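Long-range contact in YCAC GENE product (Escherichia coli, PDB 1YAC), which is a probable hydrolase of the isochorismatase family, forming an octamer, with a substrate specificity that remains unknown: residues I55-E61 and P80-R84. Residue numbers count along the deposited sequence, not the author numbering.
Sequences ILTTSAE and PYIAR. Unlike the reference sequence in segment 55-61: A60 (reference Phe).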
ATOM      1  N   ILE A  55      24.683 -23.653 -12.382  1.00 10.12           N
ATOM      2  CA  ILE A  55      24.704 -23.323 -13.800  1.00 10.56           C
ATOM      3  C   ILE A  55      24.299 -21.864 -14.022  1.00 10.56           C
ATOM      4  O   ILE A  55      23.258 -21.417 -13.540  1.00  9.88           O
ATOM      5  CB  ILE A  55      23.754 -24.253 -14.565  1.00 11.41           C
ATOM      6  CG1 ILE A  55      24.279 -25.690 -14.461  1.00 14.49           C
ATOM      7  CG2 ILE A  55      23.658 -23.863 -16.033  1.00 10.52           C
ATOM      8  CD1 ILE A  55      23.268 -26.697 -14.849  1.00 18.74           C
ATOM      9  N   LEU A  56      25.164 -21.118 -14.695  1.00 10.01           N
ATOM     10  CA  LEU A  56      24.915 -19.715 -15.007  1.00 10.15           C
ATOM     11  C   LEU A  56      24.548 -19.598 -16.484  1.00  9.88           C
ATOM     12  O   LEU A  56      25.098 -20.308 -17.330  1.00  9.71           O
ATOM     13  CB  LEU A  56      26.173 -18.881 -14.760  1.00  9.96           C
ATOM     14  CG  LEU A  56      26.863 -18.981 -13.404  1.00 12.19           C
ATOM     15  CD1 LEU A  56      28.139 -18.145 -13.464  1.00 10.37           C
ATOM     16  CD2 LEU A  56      25.949 -18.511 -12.281  1.00 11.17           C
ATOM     17  N   THR A  57      23.607 -18.718 -16.802  1.00  9.55           N
ATOM     18  CA  THR A  57      23.225 -18.524 -18.193  1.00  9.54           C
ATOM     19  C   THR A  57      22.775 -17.088 -18.378  1.00 10.38           C
ATOM     20  O   THR A  57      22.324 -16.452 -17.426  1.00  9.85           O
ATOM     21  CB  THR A  57      22.132 -19.537 -18.659  1.00  9.38           C
ATOM     22  OG1 THR A  57      21.890 -19.380 -20.069  1.00  8.83           O
ATOM     23  CG2 THR A  57      20.827 -19.342 -17.887  1.00  8.62           C
ATOM     24  N   THR A  58      22.991 -16.552 -19.572  1.00 11.01           N
ATOM     25  CA  THR A  58      22.615 -15.177 -19.875  1.00 12.20           C
ATOM     26  C   THR A  58      21.965 -15.124 -21.241  1.00 14.76           C
ATOM     27  O   THR A  58      22.147 -16.021 -22.070  1.00 13.89           O
ATOM     28  CB  THR A  58      23.830 -14.235 -19.881  1.00 11.85           C
ATOM     29  OG1 THR A  58      24.749 -14.666 -20.890  1.00 12.69           O
ATOM     30  CG2 THR A  58      24.524 -14.222 -18.515  1.00 10.62           C
ATOM     31  N   SER A  59      21.219 -14.056 -21.475  1.00 15.84           N
ATOM     32  CA  SER A  59      20.519 -13.859 -22.732  1.00 17.94           C
ATOM     33  C   SER A  59      21.038 -12.600 -23.405  1.00 19.16           C
ATOM     34  O   SER A  59      20.992 -11.514 -22.812  1.00 17.04           O
ATOM     35  CB  SER A  59      19.017 -13.709 -22.455  1.00 18.30           C
ATOM     36  OG  SER A  59      18.323 -13.338 -23.626  1.00 20.91           O
ATOM     37  N   ALA A  60      21.568 -12.771 -24.615  1.00 20.08           N
ATOM     38  CA  ALA A  60      22.095 -11.668 -25.431  1.00 22.61           C
ATOM     39  C   ALA A  60      22.836 -10.621 -24.608  1.00 23.45           C
ATOM     40  O   ALA A  60      22.588  -9.417 -24.728  1.00 23.90           O
ATOM     41  CB  ALA A  60      20.963 -11.021 -26.239  1.00 22.60           C
ATOM     42  N   GLU A  61      23.776 -11.093 -23.799  1.00 24.13           N
ATOM     43  CA  GLU A  61      24.560 -10.227 -22.928  1.00 25.29           C
ATOM     44  C   GLU A  61      25.367  -9.143 -23.624  1.00 25.80           C
ATOM     45  O   GLU A  61      25.831  -8.216 -22.968  1.00 26.18           O
ATOM     46  CB  GLU A  61      25.480 -11.063 -22.051  1.00 27.29           C
ATOM     47  CG  GLU A  61      26.523 -11.848 -22.815  1.00 30.20           C
ATOM     48  CD  GLU A  61      27.389 -12.673 -21.892  1.00 32.49           C
ATOM     49  OE1 GLU A  61      26.869 -13.175 -20.874  1.00 30.53           O
ATOM     50  OE2 GLU A  61      28.594 -12.820 -22.188  1.00 34.85           O
ATOM     51  N   PRO A  80      29.310 -24.047 -15.381  1.00 12.31           N
ATOM     52  CA  PRO A  80      28.937 -23.946 -16.789  1.00 12.63           C
ATOM     53  C   PRO A  80      28.354 -22.542 -16.977  1.00 13.68           C
ATOM     54  O   PRO A  80      27.575 -22.069 -16.146  1.00 13.03           O
ATOM     55  CB  PRO A  80      27.840 -24.998 -16.913  1.00 12.16           C
ATOM     56  CG  PRO A  80      28.308 -26.049 -15.987  1.00 12.43           C
ATOM     57  CD  PRO A  80      28.737 -25.265 -14.781  1.00 10.78           C
ATOM     58  N   TYR A  81      28.782 -21.861 -18.027  1.00 14.44           N
ATOM     59  CA  TYR A  81      28.310 -20.516 -18.307  1.00 15.81           C
ATOM     60  C   TYR A  81      27.825 -20.526 -19.749  1.00 15.45           C
ATOM     61  O   TYR A  81      28.625 -20.521 -20.685  1.00 15.74           O
ATOM     62  CB  TYR A  81      29.452 -19.510 -18.099  1.00 17.25           C
ATOM     63  CG  TYR A  81      29.054 -18.052 -18.205  1.00 19.98           C
ATOM     64  CD1 TYR A  81      28.515 -17.534 -19.379  1.00 21.90           C
ATOM     65  CD2 TYR A  81      29.253 -17.185 -17.142  1.00 21.15           C
ATOM     66  CE1 TYR A  81      28.186 -16.190 -19.490  1.00 23.04           C
ATOM     67  CE2 TYR A  81      28.929 -15.834 -17.245  1.00 22.84           C
ATOM     68  CZ  TYR A  81      28.401 -15.347 -18.419  1.00 21.71           C
ATOM     69  OH  TYR A  81      28.114 -14.010 -18.538  1.00 22.85           O
ATOM     70  N   ILE A  82      26.508 -20.551 -19.920  1.00 14.23           N
ATOM     71  CA  ILE A  82      25.902 -20.602 -21.238  1.00 13.78           C
ATOM     72  C   ILE A  82      25.341 -19.241 -21.646  1.00 15.53           C
ATOM     73  O   ILE A  82      24.341 -18.771 -21.097  1.00 14.12           O
ATOM     74  CB  ILE A  82      24.773 -21.682 -21.294  1.00 15.13           C
ATOM     75  CG1 ILE A  82      25.326 -23.072 -20.932  1.00 15.39           C
ATOM     76  CG2 ILE A  82      24.157 -21.746 -22.678  1.00 14.14           C
ATOM     77  CD1 ILE A  82      25.445 -23.336 -19.452  1.00 17.96           C
ATOM     78  N   ALA A  83      26.059 -18.561 -22.532  1.00 15.61           N
ATOM     79  CA  ALA A  83      25.623 -17.264 -23.047  1.00 17.23           C
ATOM     80  C   ALA A  83      24.750 -17.614 -24.240  1.00 18.04           C
ATOM     81  O   ALA A  83      25.257 -18.045 -25.279  1.00 18.67           O
ATOM     82  CB  ALA A  83      26.827 -16.425 -23.489  1.00 16.73           C
ATOM     83  N   ARG A  84      23.437 -17.550 -24.050  1.00 18.35           N
ATOM     84  CA  ARG A  84      22.490 -17.875 -25.110  1.00 18.48           C
ATOM     85  C   ARG A  84      22.385 -16.715 -26.094  1.00 21.21           C
ATOM     86  O   ARG A  84      22.013 -15.596 -25.729  1.00 22.26           O
ATOM     87  CB  ARG A  84      21.113 -18.191 -24.517  1.00 15.41           C
ATOM     88  CG  ARG A  84      21.168 -19.040 -23.256  1.00 13.32           C
ATOM     89  CD  ARG A  84      19.800 -19.598 -22.879  1.00 12.38           C
ATOM     90  NE  ARG A  84      18.757 -18.578 -22.723  1.00 10.65           N
ATOM     91  CZ  ARG A  84      18.659 -17.746 -21.693  1.00 11.77           C
ATOM     92  NH1 ARG A  84      19.543 -17.791 -20.705  1.00 10.90           N
ATOM     93  NH2 ARG A  84      17.672 -16.863 -21.650  1.00 10.77           N
TER
HETATM   94  O   HOH W   1      24.274 -14.047 -23.623  1.00 21.92           O
HETATM   95  O   HOH W   2      18.807 -15.494 -25.417  1.00 20.73           O
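R84 lays its guanidinium over the S59 end of the neighbouring strand, with T58 O and S59 CA over one face. NH1 of R84 donates to OG1 of T57 (2.9 Å) and also forms a salt bridge with D19; NE hydrogen-bonds to N87 O. T57 OG1 in turn donates a hydrogen bond to I82 O (2.7 Å). The backbones form a parallel ladder: L56 N to P80 O, I82 N to L56 O and T58 N to I82 O, all 3.0 Å, R84 N to T58 O at 2.8 Å, then A60 N to R84 O at 3.1 Å. On the R84 side of the sheet, I55 CG2 packs against I82 CD1 (3.9 Å), and F96 of helix 94-102 covers I55 and T57. On the other face, L56 CD1 meets Y81 CD2 (4.0 Å). There E61 OE1 accepts from Y81 OH (2.8 Å) and T58 OG1 (2.6 Å). This is a beta-alpha-beta unit of the three-layer sandwich: 81-84 is the edge strand within the chain, joined to 54-59 through helix 70-75. Backbone bonds set the register, while the buried R84 charge, paired with D19, links the edge strand to strands 54-59 and 13-18 near their C-terminal ends.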